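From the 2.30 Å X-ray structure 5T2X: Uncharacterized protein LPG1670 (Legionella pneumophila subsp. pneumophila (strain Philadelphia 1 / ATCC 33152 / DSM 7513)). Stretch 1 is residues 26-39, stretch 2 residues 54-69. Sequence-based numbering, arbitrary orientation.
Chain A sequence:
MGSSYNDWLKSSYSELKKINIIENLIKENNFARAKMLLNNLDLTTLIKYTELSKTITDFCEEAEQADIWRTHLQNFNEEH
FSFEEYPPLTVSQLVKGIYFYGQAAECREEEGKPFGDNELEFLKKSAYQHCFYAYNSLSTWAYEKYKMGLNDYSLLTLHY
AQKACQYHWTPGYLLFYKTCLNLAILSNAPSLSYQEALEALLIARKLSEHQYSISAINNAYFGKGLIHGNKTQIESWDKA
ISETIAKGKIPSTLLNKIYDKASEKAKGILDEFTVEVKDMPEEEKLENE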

# COMPACT_ATOMS: atom_id res chain seq x y z
N ILE A 26 -23.01 1.11 22.25
CA ILE A 26 -21.64 1.43 22.65
C ILE A 26 -21.64 2.44 23.79
O ILE A 26 -20.84 2.34 24.73
N LYS A 27 -22.55 3.41 23.75
CA LYS A 27 -22.63 4.40 24.82
C LYS A 27 -23.13 3.77 26.11
O LYS A 27 -22.65 4.10 27.20
N GLU A 28 -24.10 2.86 26.02
CA GLU A 28 -24.62 2.16 27.20
C GLU A 28 -23.68 1.07 27.71
O GLU A 28 -24.07 0.32 28.61
N ASN A 29 -22.48 1.00 27.13
CA ASN A 29 -21.44 0.04 27.50
C ASN A 29 -21.85 -1.41 27.26
O ASN A 29 -21.30 -2.33 27.87
N ASN A 30 -22.81 -1.64 26.36
CA ASN A 30 -23.14 -2.99 25.90
C ASN A 30 -22.23 -3.35 24.73
O ASN A 30 -22.64 -3.48 23.58
N PHE A 31 -20.94 -3.50 25.05
CA PHE A 31 -19.93 -3.70 24.02
C PHE A 31 -20.11 -5.03 23.31
O PHE A 31 -19.99 -5.11 22.08
N ALA A 32 -20.41 -6.10 24.07
CA ALA A 32 -20.61 -7.40 23.45
C ALA A 32 -21.82 -7.41 22.54
O ALA A 32 -21.83 -8.11 21.52
N ARG A 33 -22.86 -6.64 22.88
CA ARG A 33 -24.05 -6.60 22.04
C ARG A 33 -23.81 -5.78 20.78
O ARG A 33 -24.26 -6.15 19.69
N ALA A 34 -23.09 -4.66 20.91
CA ALA A 34 -22.74 -3.87 19.73
C ALA A 34 -21.78 -4.63 18.82
O ALA A 34 -21.92 -4.60 17.59
N LYS A 35 -20.80 -5.31 19.41
CA LYS A 35 -19.88 -6.13 18.62
C LYS A 35 -20.61 -7.29 17.95
O LYS A 35 -20.24 -7.69 16.84
N MSE A 36 -21.64 -7.81 18.59
CA MSE A 36 -22.45 -8.89 18.03
C MSE A 36 -23.21 -8.45 16.78
O MSE A 36 -23.29 -9.19 15.80
N LEU A 37 -23.76 -7.23 16.82
CA LEU A 37 -24.48 -6.71 15.67
C LEU A 37 -23.53 -6.25 14.58
O LEU A 37 -23.83 -6.40 13.39
N LEU A 38 -22.38 -5.67 14.96
CA LEU A 38 -21.41 -5.24 13.97
C LEU A 38 -20.88 -6.41 13.14
O LEU A 38 -20.60 -6.25 11.95
N ASN A 39 -20.75 -7.59 13.76
CA ASN A 39 -20.27 -8.75 13.03
C ASN A 39 -21.28 -9.29 12.03
O ASN A 39 -20.89 -9.95 11.06
N LYS A 54 -18.60 8.70 14.52
CA LYS A 54 -17.38 8.70 15.33
C LYS A 54 -17.44 7.62 16.41
O LYS A 54 -16.41 7.02 16.74
N THR A 55 -18.63 7.37 16.97
CA THR A 55 -18.76 6.36 18.01
C THR A 55 -18.42 4.97 17.49
O THR A 55 -17.76 4.18 18.17
N ILE A 56 -18.87 4.65 16.27
CA ILE A 56 -18.65 3.32 15.72
C ILE A 56 -17.17 3.12 15.39
O ILE A 56 -16.58 2.10 15.76
N THR A 57 -16.56 4.08 14.70
CA THR A 57 -15.20 3.88 14.22
C THR A 57 -14.20 3.82 15.37
O THR A 57 -13.26 3.03 15.33
N ASP A 58 -14.39 4.64 16.41
CA ASP A 58 -13.50 4.58 17.56
C ASP A 58 -13.61 3.23 18.26
O ASP A 58 -12.60 2.66 18.69
N PHE A 59 -14.83 2.71 18.37
CA PHE A 59 -15.02 1.39 18.97
C PHE A 59 -14.40 0.30 18.11
O PHE A 59 -13.82 -0.66 18.63
N CYS A 60 -14.50 0.44 16.78
CA CYS A 60 -13.97 -0.57 15.86
C CYS A 60 -12.46 -0.49 15.68
O CYS A 60 -11.88 -1.37 15.05
N GLU A 61 -11.81 0.55 16.21
CA GLU A 61 -10.36 0.67 16.13
C GLU A 61 -9.66 0.24 17.41
O GLU A 61 -8.42 0.22 17.44
N GLU A 62 -10.40 -0.11 18.45
CA GLU A 62 -9.79 -0.60 19.68
C GLU A 62 -9.25 -2.02 19.47
O GLU A 62 -9.59 -2.71 18.50
N ALA A 63 -8.41 -2.45 20.41
CA ALA A 63 -7.69 -3.71 20.24
C ALA A 63 -8.63 -4.90 20.24
O ALA A 63 -8.48 -5.82 19.42
N GLU A 64 -9.61 -4.92 21.15
CA GLU A 64 -10.50 -6.07 21.26
C GLU A 64 -11.50 -6.16 20.11
O GLU A 64 -12.24 -7.15 20.05
N GLN A 65 -11.55 -5.17 19.22
CA GLN A 65 -12.43 -5.21 18.06
C GLN A 65 -11.70 -5.57 16.78
O GLN A 65 -12.30 -5.56 15.70
N ALA A 66 -10.41 -5.90 16.87
CA ALA A 66 -9.63 -6.28 15.70
C ALA A 66 -10.12 -7.59 15.08
O ALA A 66 -9.91 -7.80 13.88
N ASP A 67 -10.74 -8.47 15.86
CA ASP A 67 -11.27 -9.71 15.30
C ASP A 67 -12.42 -9.46 14.34
O ASP A 67 -12.69 -10.31 13.49
N ILE A 68 -13.12 -8.33 14.48
CA ILE A 68 -14.16 -7.97 13.52
C ILE A 68 -13.56 -7.84 12.13
O ILE A 68 -14.13 -8.32 11.14
N TRP A 69 -12.39 -7.21 12.03
CA TRP A 69 -11.75 -7.01 10.74
C TRP A 69 -11.07 -8.28 10.24
O TRP A 69 -11.06 -8.54 9.03

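The most unusual feature of this contact is a single extended lysine, at the side of an apolar cluster, that supplies the only two hydrogen bonds between the stretches. Lys35 points toward the second stretch from CA to CB, and its side chain is fully extended, with all four chi angles in t. That reach carries the ammonium to two acceptors: Lys35 NZ lies 2.7 Å from Asp67 OD1, a hydrogen bond that is also a salt bridge, and 2.8 Å from the backbone atom Glu64 O. The two atoms Glu64 O and Asp67 OD1 are themselves 2.9 Å apart; both are acceptors, and both receive a hydrogen bond from Lys35 NZ. Asp67 takes chi1 p, and its carboxylate comes nearer to the first stretch than its sideways CA-to-CB bond would suggest. The lysine's aliphatic part is used as well: Lys35 CG is 3.8 Å from Ile68 CD1, and Lys35 CD is 3.6 Å from Gln65 OE1.

The apolar part is organised around two knobs, one from each stretch. Phe59, with chi1 t and chi2 at 73°, has the largest covered area of any residue here, 105 Å², and sits among Ile26, Phe31, Lys35 and Leu38. Ile26 CG1 lies over one face of its ring, while Ile26 CD1 reaches Phe59 CB at 3.6 Å. Leu38 CD1 approaches the ring edge, 3.8 Å from Phe59 CD2. The Phe31 ring meets it rim to rim: Phe31 CD1 is 3.4 Å from Phe59 CE1, the centroids are 5.8 Å apart and the planes differ by 15°. Neither ring covers the face of the other, so the near-parallel planes do not amount to a stack.

Leu38 (chi1 m, chi2 t) is the reciprocal knob, lodged among Ile56, Phe59, Cys60 and Ile68. Its CD2 is 4.0 Å from Ile56 CG2, and its CD1 is 3.9 Å from Cys60 SG. Ile68 (m, t) closes this pocket, with Ile68 CD1 4.3 Å from Leu38 CB. Ile68 CG1 also lies 3.3 Å from Asn39 OD1.

At the other end, the CA-to-CB bond of Ile26 (m, t) points toward the second stretch, and its side chain meets Thr55 and Ile56: Ile26 CG2 is 3.8 Å from Thr55 CG2, and Ile26 CD1 is 3.6 Å from Ile56 CD1. Lys27 adds a peripheral contact, its CE 3.9 Å from Thr55 OG1.

The helices 31-39 and 54-60 run at 95° to one another, with axes 11.9 Å apart at closest approach. The contact buries 646 Å², summed over both sides. Within the second stretch, Gln65 of the 3-10 segment and Trp69 of the following helix bond back to the backbone of Phe59 and Cys60: Gln65 NE2 donates to Phe59 O at 3.0 Å, and Trp69 NE1 to Cys60 O at 2.8 Å. Trp69 itself makes no contact with the first stretch.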

# COMPACT_ATOMS: atom_id res chain seq x y z
CB ILE A 26 -20.83 1.93 21.45
CG1 ILE A 26 -20.78 0.85 20.36
CG2 ILE A 26 -19.43 2.33 21.87
CD1 ILE A 26 -20.09 1.29 19.10
CB LYS A 27 -23.53 5.56 24.39
CG LYS A 27 -23.00 6.34 23.19
CD LYS A 27 -24.00 7.38 22.73
CE LYS A 27 -23.48 8.14 21.51
NZ LYS A 27 -24.49 9.11 21.00
CB GLU A 28 -25.99 1.54 26.90
CG GLU A 28 -27.06 2.52 26.44
CD GLU A 28 -27.74 3.25 27.59
OE1 GLU A 28 -27.04 3.70 28.52
OE2 GLU A 28 -28.98 3.37 27.56
CB ASN A 29 -21.00 0.23 28.96
CG ASN A 29 -20.52 1.64 29.24
OD1 ASN A 29 -21.04 2.31 30.13
ND2 ASN A 29 -19.53 2.09 28.48
CB ASN A 30 -24.61 -3.08 25.52
CG ASN A 30 -25.53 -3.14 26.73
OD1 ASN A 30 -25.64 -4.17 27.39
ND2 ASN A 30 -26.20 -2.03 27.02
CB PHE A 31 -18.53 -3.59 24.62
CG PHE A 31 -18.28 -2.31 25.35
CD1 PHE A 31 -18.31 -1.10 24.67
CD2 PHE A 31 -18.01 -2.30 26.71
CE1 PHE A 31 -18.08 0.09 25.34
CE2 PHE A 31 -17.78 -1.12 27.38
CZ PHE A 31 -17.81 0.08 26.69
CB ALA A 32 -20.74 -8.48 24.53
CB ARG A 33 -25.22 -6.03 22.84
CG ARG A 33 -26.58 -6.29 22.22
CD ARG A 33 -27.68 -5.72 23.09
NE ARG A 33 -27.60 -6.22 24.46
CZ ARG A 33 -28.35 -5.77 25.46
NH1 ARG A 33 -29.24 -4.81 25.25
NH2 ARG A 33 -28.21 -6.28 26.68
CB ALA A 34 -22.12 -2.54 20.16
CB LYS A 35 -18.76 -6.65 19.53
CG LYS A 35 -17.69 -7.44 18.83
CD LYS A 35 -16.56 -7.74 19.81
CE LYS A 35 -15.52 -8.66 19.19
NZ LYS A 35 -14.38 -8.90 20.12
CB MSE A 36 -23.41 -9.40 19.10
CG MSE A 36 -24.54 -10.26 18.60
SE MSE A 36 -25.79 -10.57 20.06
CE MSE A 36 -27.18 -11.50 19.06
CB LEU A 37 -25.40 -5.56 16.10
CG LEU A 37 -26.62 -5.93 16.94
CD1 LEU A 37 -27.47 -4.70 17.23
CD2 LEU A 37 -27.45 -7.00 16.23
CB LEU A 38 -20.25 -4.51 14.65
CG LEU A 38 -20.55 -3.09 15.14
CD1 LEU A 38 -19.49 -2.63 16.12
CD2 LEU A 38 -20.63 -2.13 13.96
CB ASN A 39 -19.87 -9.86 14.00
CG ASN A 39 -18.52 -9.60 14.65
OD1 ASN A 39 -17.64 -8.99 14.06
ND2 ASN A 39 -18.36 -10.08 15.88
CB LYS A 54 -17.16 10.07 15.96
CG LYS A 54 -15.99 10.13 16.93
CD LYS A 54 -15.92 11.48 17.63
CE LYS A 54 -14.84 11.48 18.70
NZ LYS A 54 -13.50 11.15 18.15
CB THR A 55 -20.17 6.39 18.60
OG1 THR A 55 -20.45 7.69 19.12
CG2 THR A 55 -20.30 5.36 19.72
CB ILE A 56 -19.53 3.09 14.48
CG1 ILE A 56 -21.01 3.31 14.81
CG2 ILE A 56 -19.31 1.69 13.92
CD1 ILE A 56 -21.49 2.59 16.03
CB THR A 57 -14.81 4.98 13.22
OG1 THR A 57 -13.45 4.79 12.80
CG2 THR A 57 -14.97 6.36 13.83
CB ASP A 58 -13.81 5.72 18.53
CG ASP A 58 -13.53 7.09 17.94
OD1 ASP A 58 -12.80 7.16 16.92
OD2 ASP A 58 -14.04 8.09 18.49
CB PHE A 59 -16.52 1.14 19.18
CG PHE A 59 -16.83 -0.22 19.75
CD1 PHE A 59 -16.57 -0.50 21.08
CD2 PHE A 59 -17.41 -1.20 18.96
CE1 PHE A 59 -16.87 -1.74 21.61
CE2 PHE A 59 -17.71 -2.44 19.48
CZ PHE A 59 -17.44 -2.71 20.81
CB CYS A 60 -14.66 -0.44 14.50
SG CYS A 60 -16.40 -0.93 14.50
CB GLU A 61 -9.97 2.11 15.79
CG GLU A 61 -10.34 2.54 14.38
CD GLU A 61 -9.73 1.65 13.31
OE1 GLU A 61 -8.59 1.17 13.51
OE2 GLU A 61 -10.39 1.42 12.28
CB GLU A 62 -10.80 -0.57 20.83
CG GLU A 62 -11.27 0.84 21.17
CD GLU A 62 -12.38 0.85 22.20
OE1 GLU A 62 -12.78 -0.24 22.67
OE2 GLU A 62 -12.86 1.95 22.55
CB ALA A 63 -6.63 -3.86 21.33
CB GLU A 64 -11.23 -6.04 22.60
CG GLU A 64 -12.01 -4.77 22.88
CD GLU A 64 -11.16 -3.66 23.47
OE1 GLU A 64 -9.94 -3.88 23.64
OE2 GLU A 64 -11.70 -2.58 23.78
CB GLN A 65 -13.15 -3.86 17.90
CG GLN A 65 -14.46 -3.77 18.66
CD GLN A 65 -14.27 -3.88 20.16
OE1 GLN A 65 -14.57 -4.92 20.76
NE2 GLN A 65 -13.79 -2.81 20.78
CB ALA A 66 -8.15 -6.39 16.06
CB ASP A 67 -11.72 -10.64 16.42
CG ASP A 67 -12.85 -10.06 17.24
OD1 ASP A 67 -12.57 -9.24 18.13
OD2 ASP A 67 -14.02 -10.43 16.99
CB ILE A 68 -14.86 -6.68 13.96
CG1 ILE A 68 -15.53 -6.85 15.32
CG2 ILE A 68 -15.88 -6.25 12.91
CD1 ILE A 68 -16.23 -5.61 15.83
CB TRP A 69 -10.75 -5.86 10.83
CG TRP A 69 -11.36 -4.58 11.31
CD1 TRP A 69 -11.23 -4.02 12.55
CD2 TRP A 69 -12.22 -3.70 10.57
NE1 TRP A 69 -11.95 -2.85 12.62
CE2 TRP A 69 -12.56 -2.63 11.42
CE3 TRP A 69 -12.73 -3.72 9.26
CZ2 TRP A 69 -13.39 -1.59 11.01
CZ3 TRP A 69 -13.55 -2.68 8.86
CH2 TRP A 69 -13.87 -1.63 9.73